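Local coordinates for nitroreductase-like family protein (Bacillus cereus, PDB 2I7H) that belongs to the nitroreductase family of flavoproteins and binds flavin mononucleotide as a two-subunit assembly, at residues Leu32-Ala40 with Asn122-Leu132. Residues are numbered along the deposited sequence; the frame is centred on the assembly and turned at random.
Sequences LLIELLNDA and NFQLLAWERGL
Phe123 fits as a knob into a hole lined by Leu33, Leu36, Leu37 and Ala40, where helices 30-40 and 106-129 of the nitroreductase fold pack; the axes of their segments 32-40 and 122-129 make an angle of 134°, about midway between perpendicular and antiparallel. With CG anti to the backbone N (chi1 176°), the ring leans into helix 30-40, and its CE1 lies 3.7 Å from Leu36 CB. Leu163 of strand 157-167 also touches this side chain. Beside the ring the backbones come close: Leu126 pushes CD1 against the helix, 3.4 Å from Ala40 N, and Ala40 CB rests on Phe123 CB. Further down, Leu36 CD1 packs on Ala127 and on CD1 of Leu132, the residue whose N bonds Ala127 O in the Schellman motif, with Gly131 at positive phi. Leu32 CD2 meets that same Leu132 methyl tip to tip.

At the Ala40 end one polar bond crosses: Asn122 ND2 donates to Ala40 O at 3.0 Å, nearly straight at 163°; the Asn122 side chain is about 9 Å from a bound FMN.

The other flank is looser and faces solvent. There Arg130, bent at chi2, runs past Leu36, whose CD2 lies over one guanidinium face, and forms a salt bridge with the exposed Glu35. A water links Arg130 NH2 to Asp39 OD2. Carboxylate and guanidinium stand almost perpendicular, and Arg130 NH2, 3.0 Å from Glu35 OE1, meets that oxygen from above the carboxylate plane.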
loop_
_atom_site.group_PDB
_atom_site.type_symbol
_atom_site.label_atom_id
_atom_site.label_comp_id
_atom_site.label_asym_id
_atom_site.label_seq_id
_atom_site.Cartn_x
_atom_site.Cartn_y
_atom_site.Cartn_z
ATOM N N LEU A 32 17.029 -7.890 -12.552
ATOM C CA LEU A 32 15.742 -7.282 -12.823
ATOM C C LEU A 32 14.908 -7.107 -11.540
ATOM O O LEU A 32 14.291 -6.058 -11.336
ATOM C CB LEU A 32 14.981 -8.129 -13.840
ATOM C CG LEU A 32 13.559 -7.710 -14.169
ATOM C CD1 LEU A 32 13.536 -6.331 -14.771
ATOM C CD2 LEU A 32 12.937 -8.724 -15.099
ATOM N N LEU A 33 14.885 -8.129 -10.689
ATOM C CA LEU A 33 14.127 -8.059 -9.447
ATOM C C LEU A 33 14.718 -6.993 -8.546
ATOM O O LEU A 33 13.986 -6.294 -7.849
ATOM C CB LEU A 33 14.111 -9.409 -8.726
ATOM C CG LEU A 33 13.411 -10.560 -9.450
ATOM C CD1 LEU A 33 13.660 -11.828 -8.719
ATOM C CD2 LEU A 33 11.919 -10.302 -9.529
ATOM N N ILE A 34 16.043 -6.869 -8.573
ATOM C CA ILE A 34 16.725 -5.878 -7.750
ATOM C C ILE A 34 16.435 -4.489 -8.307
ATOM O O ILE A 34 16.265 -3.532 -7.559
ATOM C CB ILE A 34 18.257 -6.164 -7.697
ATOM C CG1 ILE A 34 18.540 -7.384 -6.814
ATOM C CG2 ILE A 34 19.057 -4.922 -7.231
ATOM C CD1 ILE A 34 19.896 -8.007 -7.109
ATOM N N GLU A 35 16.384 -4.390 -9.631
ATOM C CA GLU A 35 16.068 -3.132 -10.295
ATOM C C GLU A 35 14.660 -2.665 -9.892
ATOM O O GLU A 35 14.488 -1.544 -9.432
ATOM C CB GLU A 35 16.226 -3.249 -11.824
ATOM C CG GLU A 35 15.750 -2.025 -12.572
ATOM C CD GLU A 35 16.070 -2.032 -14.067
ATOM O OE1 GLU A 35 15.592 -1.104 -14.755
ATOM O OE2 GLU A 35 16.811 -2.924 -14.566
ATOM N N LEU A 36 13.682 -3.551 -10.040
ATOM C CA LEU A 36 12.283 -3.303 -9.652
ATOM C C LEU A 36 12.081 -2.936 -8.180
ATOM O O LEU A 36 11.324 -1.997 -7.877
ATOM C CB LEU A 36 11.399 -4.512 -10.038
ATOM C CG LEU A 36 11.389 -4.808 -11.548
ATOM C CD1 LEU A 36 10.486 -5.917 -11.895
ATOM C CD2 LEU A 36 11.005 -3.575 -12.311
ATOM N N LEU A 37 12.752 -3.662 -7.278
ATOM C CA LEU A 37 12.666 -3.384 -5.851
ATOM C C LEU A 37 13.228 -2.006 -5.534
ATOM O O LEU A 37 12.697 -1.321 -4.676
ATOM C CB LEU A 37 13.407 -4.422 -5.020
ATOM C CG LEU A 37 12.841 -5.832 -4.881
ATOM C CD1 LEU A 37 13.985 -6.869 -4.549
ATOM C CD2 LEU A 37 11.706 -5.882 -3.884
ATOM N N ASN A 38 14.298 -1.614 -6.231
ATOM C CA ASN A 38 14.888 -0.295 -6.038
ATOM C C ASN A 38 13.940 0.829 -6.464
ATOM O O ASN A 38 13.783 1.822 -5.737
ATOM C CB ASN A 38 16.261 -0.177 -6.705
ATOM C CG ASN A 38 17.384 -0.459 -5.748
ATOM O OD1 ASN A 38 17.298 -0.079 -4.573
ATOM N ND2 ASN A 38 18.458 -1.130 -6.228
ATOM N N ASP A 39 13.280 0.650 -7.609
ATOM C CA ASP A 39 12.215 1.555 -8.005
ATOM C C ASP A 39 11.072 1.611 -6.987
ATOM O O ASP A 39 10.524 2.694 -6.726
ATOM C CB ASP A 39 11.680 1.195 -9.391
ATOM C CG ASP A 39 12.681 1.454 -10.488
ATOM O OD1 ASP A 39 13.707 2.150 -10.255
ATOM O OD2 ASP A 39 12.449 0.927 -11.598
ATOM N N ALA A 40 10.728 0.452 -6.407
ATOM C CA ALA A 40 9.627 0.359 -5.435
ATOM C C ALA A 40 9.932 1.139 -4.166
ATOM O O ALA A 40 8.999 1.556 -3.469
ATOM C CB ALA A 40 9.259 -1.131 -5.092
ATOM N N ASN A 122 3.753 -0.875 -5.137
ATOM C CA ASN A 122 4.666 -0.305 -6.128
ATOM C C ASN A 122 5.343 -1.409 -6.908
ATOM O O ASN A 122 5.383 -1.379 -8.129
ATOM C CB ASN A 122 5.786 0.470 -5.447
ATOM C CG ASN A 122 5.409 1.872 -5.070
ATOM O OD1 ASN A 122 4.381 2.419 -5.473
ATOM N ND2 ASN A 122 6.278 2.482 -4.287
ATOM N N PHE A 123 5.917 -2.365 -6.174
ATOM C CA PHE A 123 6.660 -3.456 -6.780
ATOM C C PHE A 123 5.776 -4.243 -7.742
ATOM O O PHE A 123 6.216 -4.600 -8.830
ATOM C CB PHE A 123 7.208 -4.426 -5.736
ATOM C CG PHE A 123 7.891 -5.583 -6.357
ATOM C CD1 PHE A 123 9.241 -5.477 -6.783
ATOM C CD2 PHE A 123 7.190 -6.747 -6.621
ATOM C CE1 PHE A 123 9.841 -6.546 -7.402
ATOM C CE2 PHE A 123 7.796 -7.813 -7.242
ATOM C CZ PHE A 123 9.108 -7.725 -7.636
ATOM N N GLN A 124 4.541 -4.511 -7.322
ATOM C CA GLN A 124 3.609 -5.306 -8.127
ATOM C C GLN A 124 3.291 -4.598 -9.444
ATOM O O GLN A 124 3.227 -5.242 -10.488
ATOM C CB GLN A 124 2.341 -5.601 -7.342
ATOM C CG GLN A 124 2.467 -6.661 -6.219
ATOM C CD GLN A 124 1.047 -7.120 -5.785
ATOM O OE1 GLN A 124 0.163 -6.291 -5.599
ATOM N NE2 GLN A 124 0.826 -8.414 -5.686
ATOM N N LEU A 125 3.154 -3.270 -9.378
ATOM C CA LEU A 125 2.907 -2.418 -10.539
ATOM C C LEU A 125 4.106 -2.368 -11.484
ATOM O O LEU A 125 3.986 -2.611 -12.676
ATOM C CB LEU A 125 2.517 -0.997 -10.076
ATOM C CG LEU A 125 1.183 -0.901 -9.352
ATOM C CD1 LEU A 125 0.884 0.542 -8.872
ATOM C CD2 LEU A 125 0.073 -1.468 -10.233
ATOM N N LEU A 126 5.263 -2.066 -10.920
ATOM C CA LEU A 126 6.543 -2.138 -11.614
ATOM C C LEU A 126 6.786 -3.469 -12.324
ATOM O O LEU A 126 7.229 -3.490 -13.478
ATOM C CB LEU A 126 7.680 -1.823 -10.628
ATOM C CG LEU A 126 7.683 -0.374 -10.121
ATOM C CD1 LEU A 126 8.426 -0.202 -8.822
ATOM C CD2 LEU A 126 8.257 0.585 -11.166
ATOM N N ALA A 127 6.504 -4.572 -11.632
ATOM C CA ALA A 127 6.682 -5.896 -12.204
ATOM C C ALA A 127 5.697 -6.125 -13.354
ATOM O O ALA A 127 6.079 -6.601 -14.415
ATOM C CB ALA A 127 6.579 -7.008 -11.093
ATOM N N TRP A 128 4.430 -5.762 -13.158
ATOM C CA TRP A 128 3.414 -5.938 -14.211
ATOM C C TRP A 128 3.845 -5.274 -15.531
ATOM O O TRP A 128 3.611 -5.813 -16.612
ATOM C CB TRP A 128 2.042 -5.383 -13.780
ATOM C CG TRP A 128 0.990 -5.755 -14.754
ATOM C CD1 TRP A 128 0.471 -4.977 -15.770
ATOM C CD2 TRP A 128 0.369 -7.044 -14.874
ATOM N NE1 TRP A 128 -0.442 -5.705 -16.493
ATOM C CE2 TRP A 128 -0.530 -6.972 -15.967
ATOM C CE3 TRP A 128 0.478 -8.252 -14.150
ATOM C CZ2 TRP A 128 -1.339 -8.064 -16.352
ATOM C CZ3 TRP A 128 -0.306 -9.345 -14.537
ATOM C CH2 TRP A 128 -1.226 -9.227 -15.629
ATOM N N GLU A 129 4.462 -4.096 -15.408
ATOM C CA GLU A 129 4.933 -3.297 -16.545
ATOM C C GLU A 129 5.977 -4.030 -17.412
ATOM O O GLU A 129 5.985 -3.883 -18.638
ATOM C CB GLU A 129 5.422 -1.915 -16.053
ATOM C CG GLU A 129 6.218 -1.098 -17.069
ATOM C CD GLU A 129 6.533 0.342 -16.581
ATOM O OE1 GLU A 129 7.432 0.544 -15.718
ATOM O OE2 GLU A 129 5.876 1.278 -17.076
ATOM N N ARG A 130 6.829 -4.836 -16.774
ATOM C CA ARG A 130 7.836 -5.657 -17.477
ATOM C C ARG A 130 7.350 -7.041 -17.848
ATOM O O ARG A 130 8.156 -7.848 -18.264
ATOM C CB ARG A 130 9.076 -5.877 -16.615
ATOM C CG ARG A 130 9.583 -4.681 -15.902
ATOM C CD ARG A 130 10.125 -3.698 -16.897
ATOM N NE ARG A 130 10.876 -2.675 -16.199
ATOM C CZ ARG A 130 12.203 -2.612 -16.182
ATOM N NH1 ARG A 130 12.944 -3.533 -16.843
ATOM N NH2 ARG A 130 12.776 -1.610 -15.502
ATOM N N GLY A 131 6.060 -7.331 -17.659
ATOM C CA GLY A 131 5.515 -8.666 -17.941
ATOM C C GLY A 131 5.657 -9.725 -16.852
ATOM O O GLY A 131 5.318 -10.901 -17.067
ATOM N N LEU A 132 6.175 -9.336 -15.690
ATOM C CA LEU A 132 6.216 -10.242 -14.533
ATOM C C LEU A 132 4.900 -10.248 -13.753
ATOM O O LEU A 132 4.350 -9.205 -13.396
ATOM C CB LEU A 132 7.349 -9.877 -13.584
ATOM C CG LEU A 132 8.757 -10.355 -13.845
ATOM C CD1 LEU A 132 9.684 -9.626 -12.880
ATOM C CD2 LEU A 132 8.841 -11.825 -13.603
HETATM O O HOH W 1 11.228 -0.197 -13.908
#